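Local coordinates for protein malic enzyme (Entamoeba histolytica, PDB 3NV9) that probably catalyses the oxidative decarboxylation of malate to pyruvate with NADP or NAD as the electron acceptor, working as a dimer, at residues L103-V108 with A327-E332; L210-K215 with I399-I404; K247-D252 with A289-G294; D420-A425 with Q439-I444. One frame throughout, in Å; residues are numbered along the deposited sequence.

Contact 1: L103-V108 with A327-E332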
# COMPACT_ATOMS: atom_id res chain seq x y z
N LEU A 103 -10.87 14.34 -10.94
CA LEU A 103 -11.94 15.33 -10.89
C LEU A 103 -11.99 16.14 -12.18
O LEU A 103 -11.70 15.61 -13.23
CB LEU A 103 -11.80 16.23 -9.69
CG LEU A 103 -11.42 15.55 -8.38
CD1 LEU A 103 -11.09 16.65 -7.36
CD2 LEU A 103 -12.58 14.65 -7.88
N GLY A 104 -12.34 17.42 -12.11
CA GLY A 104 -12.54 18.20 -13.32
C GLY A 104 -11.19 18.73 -13.80
O GLY A 104 -11.10 19.44 -14.82
N ASP A 105 -10.13 18.39 -13.07
CA ASP A 105 -8.79 18.84 -13.46
C ASP A 105 -8.24 17.94 -14.55
O ASP A 105 -7.34 18.33 -15.30
CB ASP A 105 -7.87 18.85 -12.25
CG ASP A 105 -8.32 19.83 -11.20
OD1 ASP A 105 -8.45 21.04 -11.55
OD2 ASP A 105 -8.55 19.42 -10.04
N GLY A 106 -8.78 16.73 -14.65
CA GLY A 106 -8.48 15.90 -15.78
C GLY A 106 -7.15 15.20 -15.65
O GLY A 106 -6.88 14.56 -14.62
N ASP A 107 -6.34 15.30 -16.70
CA ASP A 107 -5.06 14.57 -16.72
C ASP A 107 -3.99 15.40 -15.98
O ASP A 107 -3.61 16.51 -16.41
CB ASP A 107 -4.66 14.19 -18.16
CG ASP A 107 -3.32 13.45 -18.26
OD1 ASP A 107 -2.66 13.08 -17.25
OD2 ASP A 107 -2.92 13.22 -19.40
N VAL A 108 -3.53 14.87 -14.84
CA VAL A 108 -2.65 15.64 -13.93
C VAL A 108 -1.25 15.04 -13.84
O VAL A 108 -0.51 15.36 -12.90
CB VAL A 108 -3.34 15.87 -12.56
CG1 VAL A 108 -4.57 16.82 -12.74
CG2 VAL A 108 -3.83 14.50 -11.93
N ALA A 327 -20.02 18.18 -10.78
CA ALA A 327 -18.62 18.39 -11.18
C ALA A 327 -17.84 18.95 -10.00
O ALA A 327 -18.33 19.74 -9.20
CB ALA A 327 -18.50 19.33 -12.46
N ASN A 328 -16.61 18.50 -9.90
CA ASN A 328 -15.70 18.93 -8.87
C ASN A 328 -14.47 19.52 -9.54
O ASN A 328 -14.08 19.04 -10.60
CB ASN A 328 -15.32 17.70 -8.07
CG ASN A 328 -16.51 17.18 -7.18
OD1 ASN A 328 -16.88 16.02 -7.25
ND2 ASN A 328 -17.05 18.04 -6.35
N PRO A 329 -13.81 20.54 -8.91
CA PRO A 329 -14.11 21.09 -7.55
C PRO A 329 -15.20 22.15 -7.57
O PRO A 329 -15.75 22.49 -6.52
CB PRO A 329 -12.76 21.66 -7.09
CG PRO A 329 -12.09 22.12 -8.36
CD PRO A 329 -12.59 21.13 -9.48
N VAL A 330 -15.53 22.67 -8.76
CA VAL A 330 -16.62 23.63 -8.91
C VAL A 330 -17.79 22.98 -9.65
O VAL A 330 -17.61 22.50 -10.75
CB VAL A 330 -16.15 24.88 -9.68
CG1 VAL A 330 -17.27 25.92 -9.74
CG2 VAL A 330 -14.93 25.46 -9.04
N PRO A 331 -18.99 22.92 -9.05
CA PRO A 331 -20.11 22.37 -9.84
C PRO A 331 -20.53 23.23 -11.05
O PRO A 331 -20.23 24.42 -11.14
CB PRO A 331 -21.26 22.38 -8.87
CG PRO A 331 -20.96 23.57 -8.01
CD PRO A 331 -19.47 23.46 -7.77
N GLU A 332 -21.27 22.61 -11.95
CA GLU A 332 -21.67 23.26 -13.19
C GLU A 332 -22.39 24.60 -12.95
O GLU A 332 -22.32 25.49 -13.78
CB GLU A 332 -22.54 22.29 -13.98
CG GLU A 332 -21.77 21.10 -14.48
CD GLU A 332 -21.74 19.91 -13.50
OE1 GLU A 332 -21.79 20.09 -12.25
OE2 GLU A 332 -21.60 18.78 -14.03

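Contact 2: L210-K215 with I399-I404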
# COMPACT_ATOMS: atom_id res chain seq x y z
N LEU A 210 -37.13 12.20 -5.14
CA LEU A 210 -38.45 11.83 -5.65
C LEU A 210 -39.54 11.72 -4.58
O LEU A 210 -40.67 12.17 -4.81
CB LEU A 210 -38.41 10.58 -6.52
CG LEU A 210 -37.72 10.75 -7.87
CD1 LEU A 210 -37.73 9.43 -8.52
CD2 LEU A 210 -38.34 11.77 -8.83
N LYS A 211 -39.21 11.15 -3.42
CA LYS A 211 -40.16 11.11 -2.31
C LYS A 211 -40.54 12.52 -1.90
O LYS A 211 -41.71 12.81 -1.71
CB LYS A 211 -39.58 10.36 -1.11
CG LYS A 211 -39.85 8.88 -1.16
CD LYS A 211 -38.83 8.08 -0.41
CE LYS A 211 -39.00 6.57 -0.68
NZ LYS A 211 -40.03 6.01 0.23
N LEU A 212 -39.54 13.38 -1.74
CA LEU A 212 -39.82 14.76 -1.33
C LEU A 212 -40.75 15.51 -2.28
O LEU A 212 -41.53 16.29 -1.81
CB LEU A 212 -38.53 15.56 -1.13
CG LEU A 212 -37.82 15.13 0.15
CD1 LEU A 212 -36.30 15.42 0.17
CD2 LEU A 212 -38.58 15.74 1.36
N VAL A 213 -40.64 15.28 -3.59
CA VAL A 213 -41.42 16.06 -4.57
C VAL A 213 -42.73 15.35 -4.95
O VAL A 213 -43.48 15.82 -5.79
CB VAL A 213 -40.59 16.45 -5.88
CG1 VAL A 213 -39.33 17.33 -5.53
CG2 VAL A 213 -40.22 15.24 -6.72
N LYS A 214 -42.94 14.20 -4.33
CA LYS A 214 -44.05 13.26 -4.58
C LYS A 214 -44.21 12.82 -6.04
O LYS A 214 -45.29 12.97 -6.63
CB LYS A 214 -45.36 13.82 -4.03
CG LYS A 214 -45.30 14.09 -2.54
CD LYS A 214 -46.31 15.14 -2.07
CE LYS A 214 -46.26 15.30 -0.53
NZ LYS A 214 -46.57 16.71 -0.11
N LYS A 215 -43.16 12.26 -6.65
CA LYS A 215 -43.28 11.77 -8.04
C LYS A 215 -42.79 10.32 -8.15
O LYS A 215 -41.83 9.94 -7.48
CB LYS A 215 -42.52 12.65 -9.03
CG LYS A 215 -42.94 14.12 -9.10
CD LYS A 215 -41.99 14.93 -10.00
CE LYS A 215 -42.37 16.39 -10.01
NZ LYS A 215 -41.53 17.32 -10.90
N ILE A 399 -35.49 13.35 6.11
CA ILE A 399 -35.02 14.03 4.89
C ILE A 399 -35.86 15.28 4.58
O ILE A 399 -36.99 15.42 5.06
CB ILE A 399 -35.02 13.11 3.66
CG1 ILE A 399 -36.42 12.45 3.51
CG2 ILE A 399 -33.87 12.08 3.78
CD1 ILE A 399 -36.65 11.77 2.14
N ASN A 400 -35.28 16.18 3.79
CA ASN A 400 -35.89 17.44 3.44
C ASN A 400 -35.12 18.02 2.25
O ASN A 400 -34.05 17.51 1.93
CB ASN A 400 -36.00 18.37 4.65
CG ASN A 400 -34.64 18.89 5.15
OD1 ASN A 400 -34.21 18.53 6.24
ND2 ASN A 400 -34.01 19.76 4.40
N PRO A 401 -35.67 19.04 1.55
CA PRO A 401 -35.04 19.53 0.34
C PRO A 401 -33.54 19.83 0.53
O PRO A 401 -32.78 19.66 -0.42
CB PRO A 401 -35.80 20.83 0.05
CG PRO A 401 -37.16 20.58 0.60
CD PRO A 401 -36.89 19.82 1.86
N ASP A 402 -33.14 20.26 1.71
CA ASP A 402 -31.75 20.51 1.99
C ASP A 402 -30.99 19.38 2.66
O ASP A 402 -29.88 19.57 3.14
CB ASP A 402 -31.57 21.76 2.83
CG ASP A 402 -32.02 23.01 2.10
OD1 ASP A 402 -31.83 23.15 0.86
OD2 ASP A 402 -32.59 23.85 2.81
N ASN A 403 -31.60 18.20 2.72
CA ASN A 403 -30.87 17.07 3.24
C ASN A 403 -31.51 15.79 2.75
O ASN A 403 -32.37 15.25 3.45
CB ASN A 403 -30.78 17.12 4.75
CG ASN A 403 -29.85 16.06 5.29
OD1 ASN A 403 -29.59 15.06 4.61
ND2 ASN A 403 -29.32 16.27 6.51
N ILE A 404 -31.09 15.33 1.56
CA ILE A 404 -31.77 14.22 0.86
C ILE A 404 -31.04 12.86 0.94
O ILE A 404 -31.56 11.85 0.44
CB ILE A 404 -31.94 14.53 -0.66
CG1 ILE A 404 -30.57 14.58 -1.38
CG2 ILE A 404 -32.72 15.89 -0.90
CD1 ILE A 404 -30.73 14.78 -2.92

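Contact 3: K247-D252 with A289-G294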
# COMPACT_ATOMS: atom_id res chain seq x y z
N LYS A 247 -38.63 8.43 -21.48
CA LYS A 247 -38.78 9.77 -20.90
C LYS A 247 -37.42 10.44 -20.60
O LYS A 247 -37.37 11.50 -19.98
CB LYS A 247 -39.62 9.72 -19.61
CG LYS A 247 -41.08 9.22 -19.77
CD LYS A 247 -41.91 9.77 -18.57
CE LYS A 247 -43.31 9.14 -18.43
NZ LYS A 247 -43.23 7.65 -18.28
N ILE A 248 -36.34 9.80 -21.04
CA ILE A 248 -34.96 10.13 -20.68
C ILE A 248 -34.15 10.67 -21.89
O ILE A 248 -34.17 10.07 -22.96
CB ILE A 248 -34.26 8.85 -20.09
CG1 ILE A 248 -34.62 8.68 -18.61
CG2 ILE A 248 -32.76 8.92 -20.18
CD1 ILE A 248 -34.07 7.44 -18.05
N VAL A 249 -33.46 11.80 -21.74
CA VAL A 249 -32.50 12.18 -22.77
C VAL A 249 -31.09 12.35 -22.19
O VAL A 249 -30.93 13.14 -21.24
CB VAL A 249 -32.76 13.59 -23.37
CG1 VAL A 249 -32.20 13.67 -24.78
CG2 VAL A 249 -34.18 14.05 -23.23
N MET A 250 -30.09 11.71 -22.79
CA MET A 250 -28.69 12.09 -22.55
C MET A 250 -28.02 13.00 -23.64
O MET A 250 -28.23 12.80 -24.84
CB MET A 250 -27.87 10.83 -22.30
CG MET A 250 -26.41 11.05 -22.18
SD MET A 250 -25.72 9.76 -21.14
CE MET A 250 -25.29 8.44 -22.22
N PHE A 251 -27.21 13.99 -23.24
CA PHE A 251 -26.42 14.78 -24.22
C PHE A 251 -24.91 14.56 -24.10
O PHE A 251 -24.36 14.52 -22.99
CB PHE A 251 -26.72 16.27 -24.14
CG PHE A 251 -28.13 16.65 -24.48
CD1 PHE A 251 -29.19 16.35 -23.58
CD2 PHE A 251 -28.44 17.33 -25.68
CE1 PHE A 251 -30.53 16.71 -23.90
CE2 PHE A 251 -29.79 17.73 -25.99
CZ PHE A 251 -30.82 17.41 -25.12
N ASP A 252 -24.23 14.41 -25.24
CA ASP A 252 -22.77 14.51 -25.25
C ASP A 252 -22.34 15.88 -25.84
O ASP A 252 -23.18 16.79 -25.95
CB ASP A 252 -22.16 13.31 -25.97
CG ASP A 252 -22.44 13.32 -27.43
OD1 ASP A 252 -23.03 14.31 -27.89
OD2 ASP A 252 -22.07 12.34 -28.11
N ALA A 289 -31.83 22.82 -24.21
CA ALA A 289 -32.95 23.72 -23.85
C ALA A 289 -34.35 23.20 -24.24
O ALA A 289 -35.33 23.47 -23.54
CB ALA A 289 -32.72 25.13 -24.43
N GLU A 290 -34.44 22.48 -25.37
CA GLU A 290 -35.69 21.85 -25.81
C GLU A 290 -35.99 20.71 -24.84
O GLU A 290 -37.11 20.52 -24.38
CB GLU A 290 -35.61 21.33 -27.26
CG GLU A 290 -35.80 22.45 -28.38
CD GLU A 290 -35.35 22.02 -29.83
OE1 GLU A 290 -34.51 22.72 -30.44
OE2 GLU A 290 -35.86 20.99 -30.33
N ALA A 291 -34.96 19.94 -24.54
CA ALA A 291 -35.11 18.87 -23.61
C ALA A 291 -35.60 19.36 -22.22
O ALA A 291 -36.51 18.78 -21.65
CB ALA A 291 -33.81 18.12 -23.49
N CYS A 292 -35.04 20.46 -21.73
CA CYS A 292 -35.23 20.83 -20.35
C CYS A 292 -36.61 21.34 -20.00
O CYS A 292 -37.09 21.12 -18.88
CB CYS A 292 -34.16 21.84 -19.91
SG CYS A 292 -32.59 21.06 -19.62
N VAL A 293 -37.25 22.06 -20.92
CA VAL A 293 -38.61 22.57 -20.64
C VAL A 293 -39.53 21.43 -20.19
O VAL A 293 -39.54 20.34 -20.77
CB VAL A 293 -39.16 23.46 -21.82
CG1 VAL A 293 -38.64 22.96 -23.17
CG2 VAL A 293 -40.71 23.61 -21.77
N GLY A 294 -40.24 21.66 -19.09
CA GLY A 294 -41.04 20.63 -18.45
C GLY A 294 -40.33 19.45 -17.79
O GLY A 294 -40.99 18.55 -17.27

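Contact 4: D420-A425 with Q439-I444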
# COMPACT_ATOMS: atom_id res chain seq x y z
N ASP A 420 -26.50 -5.03 3.30
CA ASP A 420 -27.42 -5.14 2.14
C ASP A 420 -26.70 -5.58 0.82
O ASP A 420 -27.22 -6.46 0.07
CB ASP A 420 -28.17 -3.83 1.89
CG ASP A 420 -29.22 -3.49 2.97
OD1 ASP A 420 -29.85 -2.42 2.81
OD2 ASP A 420 -29.44 -4.25 3.94
N VAL A 421 -25.55 -4.94 0.53
CA VAL A 421 -24.73 -5.31 -0.63
C VAL A 421 -24.31 -6.80 -0.57
O VAL A 421 -24.25 -7.48 -1.58
CB VAL A 421 -23.46 -4.46 -0.70
CG1 VAL A 421 -22.39 -5.09 -1.65
CG2 VAL A 421 -23.80 -3.00 -1.06
N ALA A 422 -23.99 -7.28 0.62
CA ALA A 422 -23.57 -8.68 0.81
C ALA A 422 -24.68 -9.68 0.48
O ALA A 422 -24.43 -10.74 -0.09
CB ALA A 422 -23.07 -8.90 2.23
N MET A 423 -25.91 -9.34 0.86
CA MET A 423 -27.02 -10.24 0.74
C MET A 423 -27.36 -10.32 -0.74
O MET A 423 -27.58 -11.41 -1.29
CB MET A 423 -28.23 -9.71 1.54
CG MET A 423 -28.09 -9.83 3.05
SD MET A 423 -27.72 -11.49 3.67
CE MET A 423 -25.92 -11.56 3.84
N GLN A 424 -27.41 -9.13 -1.35
CA GLN A 424 -27.54 -8.96 -2.78
C GLN A 424 -26.46 -9.74 -3.54
O GLN A 424 -26.78 -10.41 -4.51
CB GLN A 424 -27.59 -7.49 -3.19
CG GLN A 424 -28.11 -7.27 -4.58
CD GLN A 424 -29.61 -7.64 -4.74
OE1 GLN A 424 -30.51 -7.01 -4.18
NE2 GLN A 424 -29.86 -8.66 -5.54
N ALA A 425 -25.21 -9.71 -3.06
CA ALA A 425 -24.14 -10.49 -3.79
C ALA A 425 -24.50 -11.98 -3.77
O ALA A 425 -24.49 -12.64 -4.81
CB ALA A 425 -22.74 -10.22 -3.21
N GLN A 439 -27.36 -10.13 9.68
CA GLN A 439 -26.84 -9.66 10.96
C GLN A 439 -25.36 -10.00 11.12
O GLN A 439 -24.60 -9.21 11.66
CB GLN A 439 -27.65 -10.22 12.14
CG GLN A 439 -27.25 -9.64 13.49
CD GLN A 439 -27.53 -8.13 13.60
OE1 GLN A 439 -28.71 -7.65 13.47
NE2 GLN A 439 -26.45 -7.36 13.81
N GLN A 440 -24.96 -11.20 10.69
CA GLN A 440 -23.57 -11.61 10.83
C GLN A 440 -22.66 -10.69 10.02
O GLN A 440 -21.55 -10.41 10.46
CB GLN A 440 -23.33 -13.06 10.38
CG GLN A 440 -23.98 -14.12 11.30
CD GLN A 440 -23.99 -15.50 10.64
OE1 GLN A 440 -24.28 -15.60 9.46
NE2 GLN A 440 -23.64 -16.56 11.40
N VAL A 441 -23.14 -10.24 8.86
CA VAL A 441 -22.33 -9.41 7.97
C VAL A 441 -22.27 -8.01 8.52
O VAL A 441 -21.19 -7.43 8.59
CB VAL A 441 -22.84 -9.43 6.50
CG1 VAL A 441 -22.17 -8.32 5.64
CG2 VAL A 441 -22.50 -10.75 5.92
N TYR A 442 -23.42 -7.51 8.98
CA TYR A 442 -23.53 -6.22 9.66
C TYR A 442 -22.56 -6.19 10.80
O TYR A 442 -21.79 -5.20 10.94
CB TYR A 442 -24.99 -5.93 10.11
CG TYR A 442 -25.17 -4.52 10.70
CD1 TYR A 442 -25.71 -3.45 9.93
CD2 TYR A 442 -24.77 -4.25 12.01
CE1 TYR A 442 -25.87 -2.20 10.47
CE2 TYR A 442 -24.91 -2.99 12.55
CZ TYR A 442 -25.44 -1.99 11.78
OH TYR A 442 -25.53 -0.79 12.39
N ASP A 443 -22.57 -7.25 11.61
CA ASP A 443 -21.72 -7.30 12.82
C ASP A 443 -20.21 -7.15 12.49
O ASP A 443 -19.45 -6.46 13.21
CB ASP A 443 -21.88 -8.63 13.53
CG ASP A 443 -23.22 -8.77 14.30
OD1 ASP A 443 -23.93 -7.76 14.49
OD2 ASP A 443 -23.48 -9.93 14.75
N ILE A 444 -19.79 -7.81 11.42
CA ILE A 444 -18.38 -7.79 11.03
C ILE A 444 -18.03 -6.39 10.54
O ILE A 444 -16.95 -5.88 10.80
CB ILE A 444 -18.14 -8.84 9.91
CG1 ILE A 444 -18.42 -10.25 10.44
CG2 ILE A 444 -16.73 -8.74 9.30
CD1 ILE A 444 -18.36 -11.39 9.32

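Contact 1: L103-V108 with A327-E332
Gly104 and Asn328 carry this loop-to-loop contact, which joins a loop of the malic enzyme N-terminal region to the loop that follows strand 322-325 of the NAD-binding region, at a cis-proline. Their CA atoms approach to 5.5 Å, and Gly104 N lies 2.8 Å from Asn328 O, a weak hydrogen bond, short but bent (127°). Leu103 packs beside it, its CB against the same polar Asn328 O at 3.7 Å. Its CD2 methyl makes the apolar contact, reaching Asn328 CB at 4.1 Å, the two side chains meeting at a slant. CG of Leu103 stands beside the backbone N (chi1 -43°), which brings that methyl over.

The peptide between Asn328 and Pro329 is cis, so the chain bends sharply just after the accepting carbonyl. Asn328 also touches Arg350, a residue of the sodium site, whose NH1 bonds weakly to Pro329 O. On the other loop, a classic beta bulge sets Asp105 and Gly106 together opposite Val102. Asp105 only brushes the proline ring; its OD2 is hydrogen-bonded to Ser70 OG of the second subunit, whose Thr66 also packs on Leu103 and Asn328. The dimer partner therefore meets both loops here.

Further out, Glu332 folds back over its own loop. Its OE2 accepts from Ser300 OG and Ser302 N, and its OE1 takes Ala327 N at 3.0 Å, on the syn side and 32° out of the carboxylate plane.

Contact 2: L210-K215 with I399-I404
Leu212, near the end of helix 193-213, lays its isobutyl group over the backbone of Asn400, the residue nearest it by CA distance (6.7 Å). Its CD1 methyl rests 3.5 Å from Asn400 C, and the other methyl, CD2, is 4.0 Å from Ile399 O. The leucine thus sits on peptide groups as much as on side chains. On its flanks, Leu212 CG meets Ile399 CD1 at 4.1 Å, and Leu212 CD1 meets Ile404 CG2 at 3.8 Å. CG1 of Ile399 lies between the backbone N and the carbonyl carbon (chi1 52°), a setting that sends CD1 across to the leucine.

The receiving loop contains a type I turn from Asn400 to Asn403, closed by Asn403 N to Asn400 O at 2.7 Å. The helix finishes in a Schellman motif, with Lys214 at positive phi. Outside the pair, Asn355 bonds to Ile404 N and Pro401 O, and Asn208 ND2 bonds to Ile404 O; Ile345 of the Rossmann strand 345-348 touches both Leu212 and Ile404.

With one leucine supplying nearly all the helix side, cohesion across the contact is dispersive; the polar bonds that fix the loop are made within its own turn and to Asn355 and Asn208, not to segment 210-215.

Contact 3: K247-D252 with A289-G294
Val249 and Phe251 both meet Ala291, and through them strand 248-252 of the Rossmann-fold sheet packs against the short helix 288-292. Along the strand, residues two apart fall on the same face. Ile248, the first residue of the strand, turns to the opposite face, where it touches Leu235 and Val239 of helix 229-240. Val249 then points at the helix, with its CA 7.2 Å from that of Ala291, the closest pair of CA atoms between the segments. Its CG2 methyl meets Ala291 CB at 4.1 Å. Met250 goes back to the far side, onto Thr232 and Leu235, so helices lie on both faces of the sheet, as in a Rossmann fold.

Phe251 returns to the helix side and closes the contact. CG is set beside its backbone N and anti to the carbonyl carbon (chi1 -63°), and the ring reaches out until its rim arrives at the alanine. Asp252, the last strand residue, takes no part; its OD2 forms salt bridges with Arg261 and Lys273.

The strand is itself held in the sheet by backbone bonds from Val249 and Phe251 to strand 222-225, whose Val223 touches both Phe251 and Ala291. At the helix end, Arg221 NH2 bonds to Ala291 O. The methyl of Ala291 meets the phenyl edge rather than its face: CB lies near the ring plane, 3.5 Å from Phe251 CZ and 3.6 Å from Phe251 CE1.

Contact 4: D420-A425 with Q439-I444
A helix-helix contact joins helix 413-428 to helix 438-461, two consecutive helices near the C-terminal end, and it is centred on Ala422 and Val441, whose CA atoms are 7.3 Å apart. The small alanine lets the valine come in closely: Ala422 CB meets Val441 CG1 at 3.6 Å. That methyl is directed at the alanine because CG1 stands anti to the valine's backbone N (chi1 168°). The second valine methyl, CG2, faces Ala422 CB more loosely, at 4.2 Å, and takes its other neighbour from Met423, whose CE lies 4.1 Å away. Met423 does not leave its backbone directly toward the partner helix, but bends at chi2 and chi3 bring CE round, and it runs past the valine in the opposite direction.

Polar groups lie around this apolar centre. Within helix 438-461, Gln439 NE2 bonds to Asp443 OD1 at 2.6 Å, one turn on, and comes from above the carboxylate plane. Asp420 OD2 accepts from Trp438 NE1, a second link between the two helices.

Around the pair, Val421 and Ala425 of helix 413-428 rest on helix 380-396, while Val441 and Ile444 pack on Ile372 of helix 363-372. The contact thus lies within a cluster of four helices.

In the fold
From the N terminus, contact 1 opens first, at 103-108 in the N-terminal malic enzyme region; contact 2 opens at 210-215, on helix 193-213. Contact 3 both opens and closes within the two longer loops, pairing 247-252 with 289-294. Contact 1 then closes at 327-332 and contact 2 at 399-404, so these two cross. Contact 4, 420-425 with 439-444, follows in series with a short 14-residue separation. Contacts 2 and 3 lie in the NAD-binding range and contact 1 bridges to it from the N-terminal region; contact 4 joins helix 413-428, whose segment 420-425 is still in that range, to helix 438-461. Contacts 1 and 4 lie on opposite sides of the chain's centre.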